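Local coordinates for sensor protein PfeS (Pseudomonas aeruginosa, PDB 3KYZ) that is the histidine kinase of the PfeR/PfeS two-component system and may activate PfeR by phosphorylation, the crystallised part being its predicted periplasmic sensor domain, at residues D25-A30 with E104-P109; G41-R46 with G68-S73; E53-A58 with Q117-L122. All coordinates share one frame; numbering follows the deposited sequence.

Contact 1 of 3, residues D25-A30 with E104-P109; sequences DYARQA and EFPGHP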
ATOM      1  N   ASP A  25       4.394  14.834  14.126  1.00 13.96           N
ATOM      2  CA  ASP A  25       5.535  15.738  14.158  1.00 15.22           C
ATOM      3  C   ASP A  25       6.741  15.113  13.455  1.00 13.67           C
ATOM      4  O   ASP A  25       7.513  15.812  12.802  1.00 14.07           O
ATOM      5  CB  ASP A  25       5.888  16.145  15.592  1.00 15.85           C
ATOM      6  CG  ASP A  25       7.128  17.007  15.646  1.00 20.85           C
ATOM      7  OD1 ASP A  25       7.011  18.229  15.436  1.00 25.64           O
ATOM      8  OD2 ASP A  25       8.222  16.455  15.869  1.00 24.05           O
ATOM      9  N   TYR A  26       6.904  13.796  13.580  1.00 13.05           N
ATOM     10  CA  TYR A  26       7.975  13.115  12.858  1.00 11.65           C
ATOM     11  C   TYR A  26       7.815  13.274  11.344  1.00 12.46           C
ATOM     12  O   TYR A  26       8.810  13.407  10.624  1.00 13.35           O
ATOM     13  CB  TYR A  26       8.031  11.626  13.199  1.00 11.74           C
ATOM     14  CG  TYR A  26       8.690  11.272  14.520  1.00 13.66           C
ATOM     15  CD1 TYR A  26       9.832  11.944  14.971  1.00 15.64           C
ATOM     16  CD2 TYR A  26       8.198  10.228  15.291  1.00 14.29           C
ATOM     17  CE1 TYR A  26      10.444  11.587  16.163  1.00 15.87           C
ATOM     18  CE2 TYR A  26       8.797   9.869  16.489  1.00 15.03           C
ATOM     19  CZ  TYR A  26       9.920  10.549  16.920  1.00 17.53           C
ATOM     20  OH  TYR A  26      10.524  10.178  18.098  1.00 18.67           O
ATOM     21  N   ALA A  27       6.573  13.248  10.859  1.00 11.76           N
ATOM     22  CA  ALA A  27       6.322  13.430   9.419  1.00 11.77           C
ATOM     23  C   ALA A  27       6.696  14.841   8.967  1.00 12.67           C
ATOM     24  O   ALA A  27       7.227  15.030   7.866  1.00 12.98           O
ATOM     25  CB  ALA A  27       4.870  13.115   9.054  1.00 12.50           C
ATOM     26  N   ARG A  28       6.424  15.825   9.822  1.00 12.31           N
ATOM     27  CA  ARG A  28       6.837  17.201   9.557  1.00 12.92           C
ATOM     28  C   ARG A  28       8.363  17.283   9.481  1.00 12.61           C
ATOM     29  O   ARG A  28       8.916  17.904   8.562  1.00 12.94           O
ATOM     30  CB  ARG A  28       6.311  18.154  10.640  1.00 16.04           C
ATOM     31  CG  ARG A  28       6.739  19.607  10.430  1.00 21.29           C
ATOM     32  CD  ARG A  28       6.567  20.447  11.688  1.00 26.55           C
ATOM     33  NE  ARG A  28       7.293  19.902  12.836  1.00 30.68           N
ATOM     34  CZ  ARG A  28       8.593  20.075  13.063  1.00 31.90           C
ATOM     35  NH1 ARG A  28       9.334  20.765  12.209  1.00 35.97           N
ATOM     36  NH2 ARG A  28       9.160  19.547  14.142  1.00 30.97           N
ATOM     37  N   GLN A  29       9.044  16.640  10.435  1.00 13.01           N
ATOM     38  CA  GLN A  29      10.508  16.609  10.435  1.00 12.90           C
ATOM     39  C   GLN A  29      11.044  15.881   9.206  1.00 13.07           C
ATOM     40  O   GLN A  29      12.045  16.290   8.621  1.00 13.69           O
ATOM     41  CB  GLN A  29      11.054  15.914  11.683  1.00 14.12           C
ATOM     42  CG  GLN A  29      10.779  16.616  12.990  1.00 15.21           C
ATOM     43  CD  GLN A  29      11.442  15.899  14.138  1.00 17.95           C
ATOM     44  OE1 GLN A  29      12.600  15.480  14.034  1.00 21.95           O
ATOM     45  NE2 GLN A  29      10.719  15.744  15.236  1.00 20.24           N
ATOM     46  N   ALA A  30      10.385  14.788   8.829  1.00 12.06           N
ATOM     47  CA  ALA A  30      10.784  14.021   7.648  1.00 12.39           C
ATOM     48  C   ALA A  30      10.703  14.896   6.401  1.00 13.12           C
ATOM     49  O   ALA A  30      11.624  14.918   5.576  1.00 12.73           O
ATOM     50  CB  ALA A  30       9.889  12.797   7.485  1.00 11.55           C
ATOM     51  N   GLU A 104       1.245  11.437   5.791  1.00 12.49           N
ATOM     52  CA  GLU A 104       1.588  12.325   4.686  1.00 14.16           C
ATOM     53  C   GLU A 104       2.529  13.436   5.137  1.00 14.69           C
ATOM     54  O   GLU A 104       2.438  13.922   6.265  1.00 13.93           O
ATOM     55  CB  GLU A 104       0.317  12.951   4.099  1.00 16.46           C
ATOM     56  CG  GLU A 104      -0.359  13.961   5.039  1.00 19.85           C
ATOM     57  CD  GLU A 104      -1.627  14.584   4.456  1.00 24.62           C
ATOM     58  OE1 GLU A 104      -2.156  14.046   3.468  1.00 28.19           O
ATOM     59  OE2 GLU A 104      -2.099  15.612   4.994  1.00 27.21           O
ATOM     60  N   PHE A 105       3.425  13.846   4.250  1.00 13.09           N
ATOM     61  CA  PHE A 105       4.152  15.093   4.472  1.00 12.95           C
ATOM     62  C   PHE A 105       3.107  16.204   4.628  1.00 14.88           C
ATOM     63  O   PHE A 105       2.223  16.343   3.779  1.00 15.65           O
ATOM     64  CB  PHE A 105       5.053  15.413   3.282  1.00 14.24           C
ATOM     65  CG  PHE A 105       6.312  14.583   3.211  1.00 14.11           C
ATOM     66  CD1 PHE A 105       6.624  13.647   4.186  1.00 14.03           C
ATOM     67  CD2 PHE A 105       7.188  14.751   2.146  1.00 16.02           C
ATOM     68  CE1 PHE A 105       7.800  12.905   4.101  1.00 15.27           C
ATOM     69  CE2 PHE A 105       8.354  14.019   2.055  1.00 16.10           C
ATOM     70  CZ  PHE A 105       8.665  13.095   3.034  1.00 14.68           C
ATOM     71  N   PRO A 106       3.196  17.002   5.707  1.00 14.34           N
ATOM     72  CA  PRO A 106       2.105  17.954   5.962  1.00 15.83           C
ATOM     73  C   PRO A 106       2.055  19.151   5.007  1.00 16.40           C
ATOM     74  O   PRO A 106       0.961  19.598   4.648  1.00 18.98           O
ATOM     75  CB  PRO A 106       2.378  18.417   7.401  1.00 17.27           C
ATOM     76  CG  PRO A 106       3.860  18.206   7.596  1.00 15.28           C
ATOM     77  CD  PRO A 106       4.147  16.931   6.832  1.00 14.35           C
ATOM     78  N   GLY A 107       3.206  19.664   4.591  1.00 16.52           N
ATOM     79  CA  GLY A 107       3.230  20.825   3.713  1.00 17.09           C
ATOM     80  C   GLY A 107       2.816  20.497   2.290  1.00 16.88           C
ATOM     81  O   GLY A 107       2.008  21.198   1.676  1.00 19.59           O
ATOM     82  N   HIS A 108       3.387  19.427   1.756  1.00 14.95           N
ATOM     83  CA  HIS A 108       3.097  19.003   0.394  1.00 16.30           C
ATOM     84  C   HIS A 108       2.935  17.488   0.367  1.00 15.06           C
ATOM     85  O   HIS A 108       3.877  16.763   0.058  1.00 14.60           O
ATOM     86  CB  HIS A 108       4.212  19.457  -0.552  1.00 19.12           C
ATOM     87  CG  HIS A 108       4.292  20.943  -0.717  1.00 23.07           C
ATOM     88  ND1 HIS A 108       3.407  21.654  -1.500  1.00 26.25           N
ATOM     89  CD2 HIS A 108       5.147  21.853  -0.194  1.00 28.48           C
ATOM     90  CE1 HIS A 108       3.715  22.938  -1.453  1.00 27.31           C
ATOM     91  NE2 HIS A 108       4.766  23.086  -0.665  1.00 30.29           N
ATOM     92  N   PRO A 109       1.729  17.008   0.697  1.00 15.85           N
ATOM     93  CA  PRO A 109       1.469  15.568   0.786  1.00 16.16           C
ATOM     94  C   PRO A 109       1.756  14.867  -0.539  1.00 16.41           C
ATOM     95  O   PRO A 109       2.082  13.679  -0.547  1.00 16.95           O
ATOM     96  CB  PRO A 109      -0.029  15.490   1.101  1.00 19.23           C
ATOM     97  CG  PRO A 109      -0.394  16.816   1.640  1.00 22.11           C
ATOM     98  CD  PRO A 109       0.560  17.820   1.066  1.00 17.50           C
TER
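The loop that links strands 100-104 and 113-117 packs here against helix 17-53, with A27, R28 and A30 on the helix meeting E104, F105 and P106. No hydrogen bond joins the two segments; the evidence for the contact is van der Waals distance and 201 Å² of buried surface. P106 and F105 share most of the touching on their side, and the P106 ring lies on the helix backbone: its CG is 3.7 Å from R28 CA, and its CD is 3.8 Å from A27 O. A27 CB points at the loop and stops 3.8 Å from E104 O. The F105 side chain, with CG anti to its own carbonyl carbon (chi1 -76°), reaches the next helical turn, where CE1 comes within 4.0 Å of A30 CB; CD1 lies at a similar distance from A27 O. R28 meets the P106 ring with its backbone and CB. Its guanidinium turns back to D25, side-on, NE and NH2 both binding OD1 from the same face of the carboxylate plane, with NH2 to OD1 at 2.8 Å, while NH1 forms a salt bridge to D32. Q29 NE2 takes the other oxygen, D25 OD2, at 2.7 Å. Farther along the loop, E31 accepts bonds from the backbone N of G107 and H108. This is helix-on-hairpin-loop packing, in which A27 and A30 let the loop after strand 100-104 approach the helix, within a Cache-clan sensor domain.

Contact 2 of 3, residues G41-R46 with G68-S73; sequences GAERFR and GSTPLS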
ATOM      1  N   GLY A  41      19.267  13.844   2.884  1.00 13.68           N
ATOM      2  CA  GLY A  41      18.554  14.214   4.094  1.00 14.91           C
ATOM      3  C   GLY A  41      17.515  13.178   4.483  1.00 13.49           C
ATOM      4  O   GLY A  41      17.365  12.841   5.655  1.00 14.19           O
ATOM      5  N   ALA A  42      16.796  12.659   3.497  1.00 13.43           N
ATOM      6  CA  ALA A  42      15.822  11.610   3.760  1.00 12.84           C
ATOM      7  C   ALA A  42      16.514  10.360   4.304  1.00 12.77           C
ATOM      8  O   ALA A  42      16.006   9.699   5.212  1.00 13.37           O
ATOM      9  CB  ALA A  42      15.039  11.287   2.498  1.00 13.84           C
ATOM     10  N   GLU A  43      17.681  10.045   3.756  1.00 12.51           N
ATOM     11  CA  GLU A  43      18.418   8.855   4.167  1.00 13.51           C
ATOM     12  C   GLU A  43      18.859   8.982   5.626  1.00 13.54           C
ATOM     13  O   GLU A  43      18.658   8.073   6.431  1.00 14.16           O
ATOM     14  CB  GLU A  43      19.631   8.644   3.262  1.00 14.09           C
ATOM     15  CG  GLU A  43      20.378   7.349   3.522  1.00 17.16           C
ATOM     16  CD  GLU A  43      19.658   6.142   2.961  1.00 18.68           C
ATOM     17  OE1 GLU A  43      18.667   6.328   2.222  1.00 18.49           O
ATOM     18  OE2 GLU A  43      20.090   5.005   3.252  1.00 22.46           O
ATOM     19  N   ARG A  44      19.453  10.119   5.968  1.00 14.42           N
ATOM     20  CA  ARG A  44      19.907  10.330   7.335  0.50 15.74           C
ATOM     21  C   ARG A  44      18.739  10.349   8.313  1.00 14.98           C
ATOM     22  O   ARG A  44      18.827   9.763   9.395  1.00 14.98           O
ATOM     23  CB  ARG A  44      20.731  11.611   7.458  0.50 18.95           C
ATOM     24  CG  ARG A  44      21.301  11.828   8.851  0.50 23.16           C
ATOM     25  CD  ARG A  44      22.307  12.966   8.865  0.50 28.23           C
ATOM     26  NE  ARG A  44      21.764  14.171   8.249  0.50 30.38           N
ATOM     27  CZ  ARG A  44      21.013  15.062   8.885  0.50 33.14           C
ATOM     28  NH1 ARG A  44      20.565  16.130   8.239  0.50 35.30           N
ATOM     29  NH2 ARG A  44      20.709  14.886  10.165  0.50 34.16           N
ATOM     30  N   PHE A  45      17.645  11.001   7.929  1.00 13.61           N
ATOM     31  CA  PHE A  45      16.482  11.066   8.809  1.00 12.54           C
ATOM     32  C   PHE A  45      15.918   9.671   9.077  1.00 12.24           C
ATOM     33  O   PHE A  45      15.598   9.318  10.209  1.00 13.17           O
ATOM     34  CB  PHE A  45      15.390  11.980   8.246  1.00 12.47           C
ATOM     35  CG  PHE A  45      14.200  12.088   9.142  1.00 13.25           C
ATOM     36  CD1 PHE A  45      14.165  13.033  10.154  1.00 14.84           C
ATOM     37  CD2 PHE A  45      13.137  11.206   9.013  1.00 13.84           C
ATOM     38  CE1 PHE A  45      13.074  13.118  11.002  1.00 15.81           C
ATOM     39  CE2 PHE A  45      12.045  11.289   9.862  1.00 14.24           C
ATOM     40  CZ  PHE A  45      12.011  12.244  10.854  1.00 15.80           C
ATOM     41  N   ARG A  46      15.788   8.883   8.022  1.00 12.98           N
ATOM     42  CA  ARG A  46      15.293   7.524   8.141  1.00 13.15           C
ATOM     43  C   ARG A  46      16.123   6.707   9.139  1.00 13.56           C
ATOM     44  O   ARG A  46      15.585   6.032  10.022  1.00 13.33           O
ATOM     45  CB  ARG A  46      15.325   6.865   6.764  1.00 16.80           C
ATOM     46  CG  ARG A  46      14.973   5.432   6.791  1.00 19.09           C
ATOM     47  CD  ARG A  46      15.159   4.796   5.434  1.00 18.87           C
ATOM     48  NE  ARG A  46      14.501   3.513   5.479  1.00 21.35           N
ATOM     49  CZ  ARG A  46      14.578   2.573   4.551  1.00 20.13           C
ATOM     50  NH1 ARG A  46      15.303   2.751   3.449  1.00 21.99           N
ATOM     51  NH2 ARG A  46      13.918   1.444   4.747  1.00 22.56           N
ATOM     52  N   GLY A  68      14.991   8.310  -0.070  1.00 11.31           N
ATOM     53  CA  GLY A  68      16.392   8.272   0.309  1.00 13.47           C
ATOM     54  C   GLY A  68      17.291   7.722  -0.785  1.00 14.55           C
ATOM     55  O   GLY A  68      16.831   7.387  -1.884  1.00 16.54           O
ATOM     56  N   SER A  69      18.583   7.631  -0.489  1.00 15.18           N
ATOM     57  CA  SER A  69      19.546   7.136  -1.465  1.00 18.47           C
ATOM     58  C   SER A  69      19.526   5.612  -1.576  1.00 17.37           C
ATOM     59  O   SER A  69      19.976   5.054  -2.574  1.00 21.79           O
ATOM     60  CB  SER A  69      20.961   7.631  -1.139  1.00 18.97           C
ATOM     61  OG  SER A  69      21.300   7.321   0.199  1.00 22.08           O
ATOM     62  N   THR A  70      19.004   4.938  -0.553  1.00 15.66           N
ATOM     63  CA  THR A  70      18.930   3.482  -0.570  1.00 15.00           C
ATOM     64  C   THR A  70      17.532   3.065  -1.012  1.00 14.24           C
ATOM     65  O   THR A  70      16.555   3.440  -0.374  1.00 15.78           O
ATOM     66  CB  THR A  70      19.210   2.884   0.825  1.00 15.38           C
ATOM     67  OG1 THR A  70      20.519   3.273   1.273  1.00 19.35           O
ATOM     68  CG2 THR A  70      19.117   1.352   0.789  1.00 16.30           C
ATOM     69  N   PRO A  71      17.430   2.292  -2.103  1.00 15.49           N
ATOM     70  CA  PRO A  71      16.101   1.877  -2.565  1.00 14.76           C
ATOM     71  C   PRO A  71      15.460   0.873  -1.621  1.00 13.03           C
ATOM     72  O   PRO A  71      16.145   0.198  -0.837  1.00 14.81           O
ATOM     73  CB  PRO A  71      16.368   1.198  -3.915  1.00 16.85           C
ATOM     74  CG  PRO A  71      17.821   1.009  -4.025  1.00 21.55           C
ATOM     75  CD  PRO A  71      18.526   1.714  -2.903  1.00 18.21           C
ATOM     76  N   LEU A  72      14.138   0.773  -1.691  1.00 13.28           N
ATOM     77  CA  LEU A  72      13.430  -0.239  -0.922  1.00 13.14           C
ATOM     78  C   LEU A  72      13.629  -1.601  -1.556  1.00 12.57           C
ATOM     79  O   LEU A  72      13.588  -1.737  -2.778  1.00 14.45           O
ATOM     80  CB  LEU A  72      11.935   0.068  -0.894  1.00 13.13           C
ATOM     81  CG  LEU A  72      11.535   1.386  -0.234  1.00 14.74           C
ATOM     82  CD1 LEU A  72      10.025   1.485  -0.146  1.00 18.51           C
ATOM     83  CD2 LEU A  72      12.173   1.490   1.153  1.00 17.12           C
ATOM     84  N   SER A  73      13.829  -2.615  -0.726  1.00 12.29           N
ATOM     85  CA  SER A  73      13.770  -3.992  -1.196  1.00 12.75           C
ATOM     86  C   SER A  73      12.313  -4.353  -1.480  1.00 13.18           C
ATOM     87  O   SER A  73      11.391  -3.644  -1.057  1.00 13.55           O
ATOM     88  CB  SER A  73      14.332  -4.936  -0.138  1.00 13.39           C
ATOM     89  OG  SER A  73      13.479  -4.987   0.994  1.00 13.65           O
TER
HETATM   90  O   HOH W   1      16.323   4.949   1.883  1.00 23.22           O
HETATM   91  O   HOH W   2      15.808   0.317   2.010  1.00 20.93           O
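E43 reaches from helix 17-53 to segment 68-73, where its carboxylate accepts from T70 N and T70 OG1. T70 N donates to E43 OE1 at 3.1 Å with an N-H...O angle of 158°, and T70 OG1 donates to E43 OE2 at 2.7 Å. Both donors stand well above the carboxylate plane, by 50° and 42°, and the E43 and T70 side chains cross at about a right angle. CG of E43 is anti to the backbone N, and the chain then bends at chi2, which brings CD within 3.4 Å of both S69 OG and T70 OG1. Water 1 gives OE1 a further donor at 2.7 Å, uses its other hydrogen on T70 O and accepts from R46 NH1. The contact thus ties the helix to the irregular connection between strand 57-60 and helix 74-77, in a sensor domain of the Cache clan. G68 lies close against the helix, its CA 4.4 Å from E43 CA, and A42 CB comes 3.9 Å from G68 N. One turn on, R46 is extended from CG to NE, and each of its nitrogens has an acceptor. NE donates to V57 O, the strongest polar partner of the side chain, and NH2 forms a salt bridge with E76. NH1 gives hydrogen bonds to two waters, and water 2 passes one on to P71 O. T70 O also accepts from S66 OG. L72 CD2 lies 4.0 Å from R46 NH2, a van der Waals contact of a methyl with the guanidinium.

Contact 3 of 3, residues E53-A58 with Q117-L122; sequences EDTWVA and QLPERL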
ATOM      1  N   GLU A  53      13.533   5.099  17.591  1.00 15.42           N
ATOM      2  CA  GLU A  53      12.282   4.430  17.937  1.00 15.01           C
ATOM      3  C   GLU A  53      12.380   2.915  17.836  1.00 16.09           C
ATOM      4  O   GLU A  53      11.394   2.210  18.059  1.00 17.02           O
ATOM      5  CB  GLU A  53      11.143   4.943  17.052  1.00 15.69           C
ATOM      6  CG  GLU A  53      10.734   6.380  17.352  1.00 17.69           C
ATOM      7  CD  GLU A  53       9.979   6.524  18.656  1.00 19.87           C
ATOM      8  OE1 GLU A  53       9.650   5.493  19.291  1.00 22.16           O
ATOM      9  OE2 GLU A  53       9.707   7.682  19.044  1.00 23.23           O
ATOM     10  N   ASP A  54      13.566   2.424  17.489  1.00 15.52           N
ATOM     11  CA  ASP A  54      13.822   0.991  17.384  1.00 16.16           C
ATOM     12  C   ASP A  54      12.742   0.320  16.541  1.00 15.62           C
ATOM     13  O   ASP A  54      12.119  -0.657  16.961  1.00 16.59           O
ATOM     14  CB  ASP A  54      13.892   0.355  18.780  1.00 18.64           C
ATOM     15  CG  ASP A  54      14.397  -1.076  18.744  1.00 22.91           C
ATOM     16  OD1 ASP A  54      15.102  -1.436  17.774  1.00 23.61           O
ATOM     17  OD2 ASP A  54      14.094  -1.840  19.689  1.00 25.91           O
ATOM     18  N   THR A  55      12.524   0.855  15.344  1.00 14.04           N
ATOM     19  CA  THR A  55      11.456   0.362  14.494  1.00 14.86           C
ATOM     20  C   THR A  55      11.751   0.681  13.036  1.00 14.00           C
ATOM     21  O   THR A  55      12.570   1.562  12.732  1.00 14.36           O
ATOM     22  CB  THR A  55      10.100   0.976  14.902  1.00 14.01           C
ATOM     23  OG1 THR A  55       9.037   0.223  14.305  1.00 15.14           O
ATOM     24  CG2 THR A  55       9.998   2.436  14.473  1.00 14.29           C
ATOM     25  N   TRP A  56      11.097  -0.040  12.133  1.00 12.59           N
ATOM     26  CA  TRP A  56      11.289   0.202  10.709  1.00 11.31           C
ATOM     27  C   TRP A  56      10.688   1.547  10.288  1.00 12.43           C
ATOM     28  O   TRP A  56       9.582   1.901  10.692  1.00 13.34           O
ATOM     29  CB  TRP A  56      10.690  -0.930   9.878  1.00 11.74           C
ATOM     30  CG  TRP A  56      11.002  -0.805   8.413  1.00 12.34           C
ATOM     31  CD1 TRP A  56      12.163  -1.164   7.789  1.00 15.15           C
ATOM     32  CD2 TRP A  56      10.144  -0.283   7.392  1.00 12.20           C
ATOM     33  NE1 TRP A  56      12.077  -0.905   6.440  1.00 14.42           N
ATOM     34  CE2 TRP A  56      10.850  -0.358   6.173  1.00 12.82           C
ATOM     35  CE3 TRP A  56       8.849   0.242   7.391  1.00 15.14           C
ATOM     36  CZ2 TRP A  56      10.301   0.064   4.964  1.00 15.06           C
ATOM     37  CZ3 TRP A  56       8.306   0.656   6.195  1.00 16.88           C
ATOM     38  CH2 TRP A  56       9.030   0.565   4.994  1.00 15.75           C
ATOM     39  N   VAL A  57      11.427   2.277   9.456  1.00 11.66           N
ATOM     40  CA  VAL A  57      11.000   3.579   8.972  1.00 12.05           C
ATOM     41  C   VAL A  57      11.321   3.679   7.487  1.00 12.52           C
ATOM     42  O   VAL A  57      12.339   3.142   7.036  1.00 14.90           O
ATOM     43  CB  VAL A  57      11.752   4.718   9.714  1.00 12.03           C
ATOM     44  CG1 VAL A  57      11.473   6.068   9.060  1.00 14.93           C
ATOM     45  CG2 VAL A  57      11.375   4.725  11.185  1.00 12.63           C
ATOM     46  N   ALA A  58      10.461   4.353   6.727  1.00 11.90           N
ATOM     47  CA  ALA A  58      10.784   4.703   5.342  1.00 11.30           C
ATOM     48  C   ALA A  58      10.203   6.070   4.999  1.00 10.65           C
ATOM     49  O   ALA A  58       9.174   6.461   5.551  1.00 12.58           O
ATOM     50  CB  ALA A  58      10.262   3.641   4.364  1.00 14.20           C
ATOM     51  N   GLN A 117       6.709   1.730  11.238  1.00 12.22           N
ATOM     52  CA  GLN A 117       6.047   0.609  11.893  1.00 12.67           C
ATOM     53  C   GLN A 117       5.801   1.032  13.339  1.00 12.58           C
ATOM     54  O   GLN A 117       6.706   1.516  14.016  1.00 13.47           O
ATOM     55  CB  GLN A 117       6.871  -0.677  11.845  1.00 13.12           C
ATOM     56  CG  GLN A 117       6.066  -1.878  12.342  1.00 15.54           C
ATOM     57  CD  GLN A 117       6.687  -3.217  11.999  1.00 15.23           C
ATOM     58  OE1 GLN A 117       7.899  -3.328  11.830  1.00 17.05           O
ATOM     59  NE2 GLN A 117       5.848  -4.249  11.888  1.00 17.20           N
ATOM     60  N   LEU A 118       4.568   0.883  13.801  1.00 12.37           N
ATOM     61  CA  LEU A 118       4.192   1.407  15.113  1.00 14.10           C
ATOM     62  C   LEU A 118       5.107   0.861  16.204  1.00 14.77           C
ATOM     63  O   LEU A 118       5.249  -0.347  16.332  1.00 15.10           O
ATOM     64  CB  LEU A 118       2.744   1.033  15.440  1.00 15.87           C
ATOM     65  CG  LEU A 118       2.171   1.760  16.654  1.00 16.72           C
ATOM     66  CD1 LEU A 118       1.954   3.235  16.334  1.00 15.78           C
ATOM     67  CD2 LEU A 118       0.876   1.111  17.092  1.00 20.57           C
ATOM     68  N   PRO A 119       5.737   1.747  16.993  1.00 16.26           N
ATOM     69  CA  PRO A 119       6.504   1.247  18.142  1.00 17.70           C
ATOM     70  C   PRO A 119       5.611   0.463  19.101  1.00 19.86           C
ATOM     71  O   PRO A 119       4.479   0.868  19.362  1.00 20.89           O
ATOM     72  CB  PRO A 119       6.999   2.532  18.816  1.00 19.33           C
ATOM     73  CG  PRO A 119       7.088   3.518  17.704  1.00 19.08           C
ATOM     74  CD  PRO A 119       5.902   3.201  16.808  1.00 17.69           C
ATOM     75  N   GLU A 120       6.123  -0.643  19.626  1.00 20.53           N
ATOM     76  CA  GLU A 120       5.316  -1.540  20.445  1.00 24.39           C
ATOM     77  C   GLU A 120       4.653  -0.847  21.640  1.00 25.43           C
ATOM     78  O   GLU A 120       3.532  -1.188  22.026  1.00 26.14           O
ATOM     79  CB  GLU A 120       6.161  -2.722  20.921  1.00 29.11           C
ATOM     80  CG  GLU A 120       5.378  -3.779  21.677  1.00 37.86           C
ATOM     81  CD  GLU A 120       6.274  -4.859  22.250  1.00 45.92           C
ATOM     82  OE1 GLU A 120       7.496  -4.618  22.356  1.00 50.22           O
ATOM     83  OE2 GLU A 120       5.758  -5.943  22.598  1.00 50.81           O
ATOM     84  N   ARG A 121       5.339   0.131  22.220  1.00 23.69           N
ATOM     85  CA  ARG A 121       4.821   0.788  23.418  1.00 24.90           C
ATOM     86  C   ARG A 121       3.563   1.610  23.143  1.00 25.96           C
ATOM     87  O   ARG A 121       2.842   1.970  24.078  1.00 27.55           O
ATOM     88  CB  ARG A 121       5.891   1.675  24.061  1.00 26.07           C
ATOM     89  CG  ARG A 121       6.082   2.992  23.343  1.00 29.17           C
ATOM     90  CD  ARG A 121       7.124   3.871  24.013  1.00 29.59           C
ATOM     91  NE  ARG A 121       7.271   5.111  23.264  1.00 29.23           N
ATOM     92  CZ  ARG A 121       7.941   5.213  22.121  1.00 29.17           C
ATOM     93  NH1 ARG A 121       8.546   4.152  21.609  1.00 28.61           N
ATOM     94  NH2 ARG A 121       8.020   6.382  21.502  1.00 32.63           N
ATOM     95  N   LEU A 122       3.299   1.902  21.869  1.00 24.88           N
ATOM     96  CA  LEU A 122       2.199   2.794  21.503  1.00 28.05           C
ATOM     97  C   LEU A 122       0.935   2.066  21.063  1.00 32.35           C
ATOM     98  O   LEU A 122      -0.053   2.703  20.692  1.00 34.39           O
ATOM     99  CB  LEU A 122       2.620   3.758  20.388  1.00 25.94           C
ATOM    100  CG  LEU A 122       3.727   4.777  20.662  1.00 24.61           C
ATOM    101  CD1 LEU A 122       3.880   5.710  19.460  1.00 24.84           C
ATOM    102  CD2 LEU A 122       3.441   5.570  21.930  1.00 24.34           C
TER
HETATM  103  O   HOH W   3       7.608  -1.656  15.662  1.00 18.99           O
HETATM  104  O   HOH W   4      10.221  -2.691  13.133  1.00 18.47           O
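E53 and R121 form the salt bridge of this contact, while T55 and W56 meet Q117 beside it. From E53 CB, CG sets off anti to the carbonyl carbon, and the chain bends at chi2, turning CD toward the arginine. CD lies 3.5 Å from R121 NH2, in the guanidinium plane at its edge. At the tip, OE1 takes both R121 NH1 and R121 NH2 end-on, the latter at 2.9 Å through its syn lone pair; carboxylate and guanidinium are only 11° from coplanar. OE1 also touches P119 CG at 3.6 Å. OE2 receives a weak bond from R121 NH2 and, as its stronger partner, Y26 OH of helix 17-53. T55 OG1 donates to Q117 O at 2.7 Å from 44° above the carbonyl plane, and water 3 donates both to T55 OG1 and to L118 O. Q117 N gives W56 O a nearly straight bond of 2.9 Å (168°). Water 4 accepts from W56 N and donates to Q117 OE1, adding a second link between the same two residues, while Q117 NE2 donates to L98 O and W56 NE1 to E76. The Q117-W56 bond lies at the end of the pairing of antiparallel strands 57-60 and 113-117; segment 53-58 leads from helix 17-53 into strand 57-60, and V57 packs on L49 of that helix.

Overall arrangement
Helix 17-53 takes part in contacts 1 and 2 directly, and contact 3 leads from it into strand 57-60. All three are partly buried. Contact 3 is the most interior, with three touching residues buried to one exposed and its centre about 9 Å from that of the chain; contact 1 balances three buried against three exposed at about 10 Å, and contact 2 lies farthest out, at about 12 Å. Contact 1, a loop against the helix, has no cross-segment hydrogen bond. Contact 2 depends on a carboxylate and water bridges to an irregular loop, whereas contact 3 combines a salt bridge with a sheet-type backbone bond. F45 packs on A30, and Y26 and R46 tie contacts 1 and 2 to contact 3.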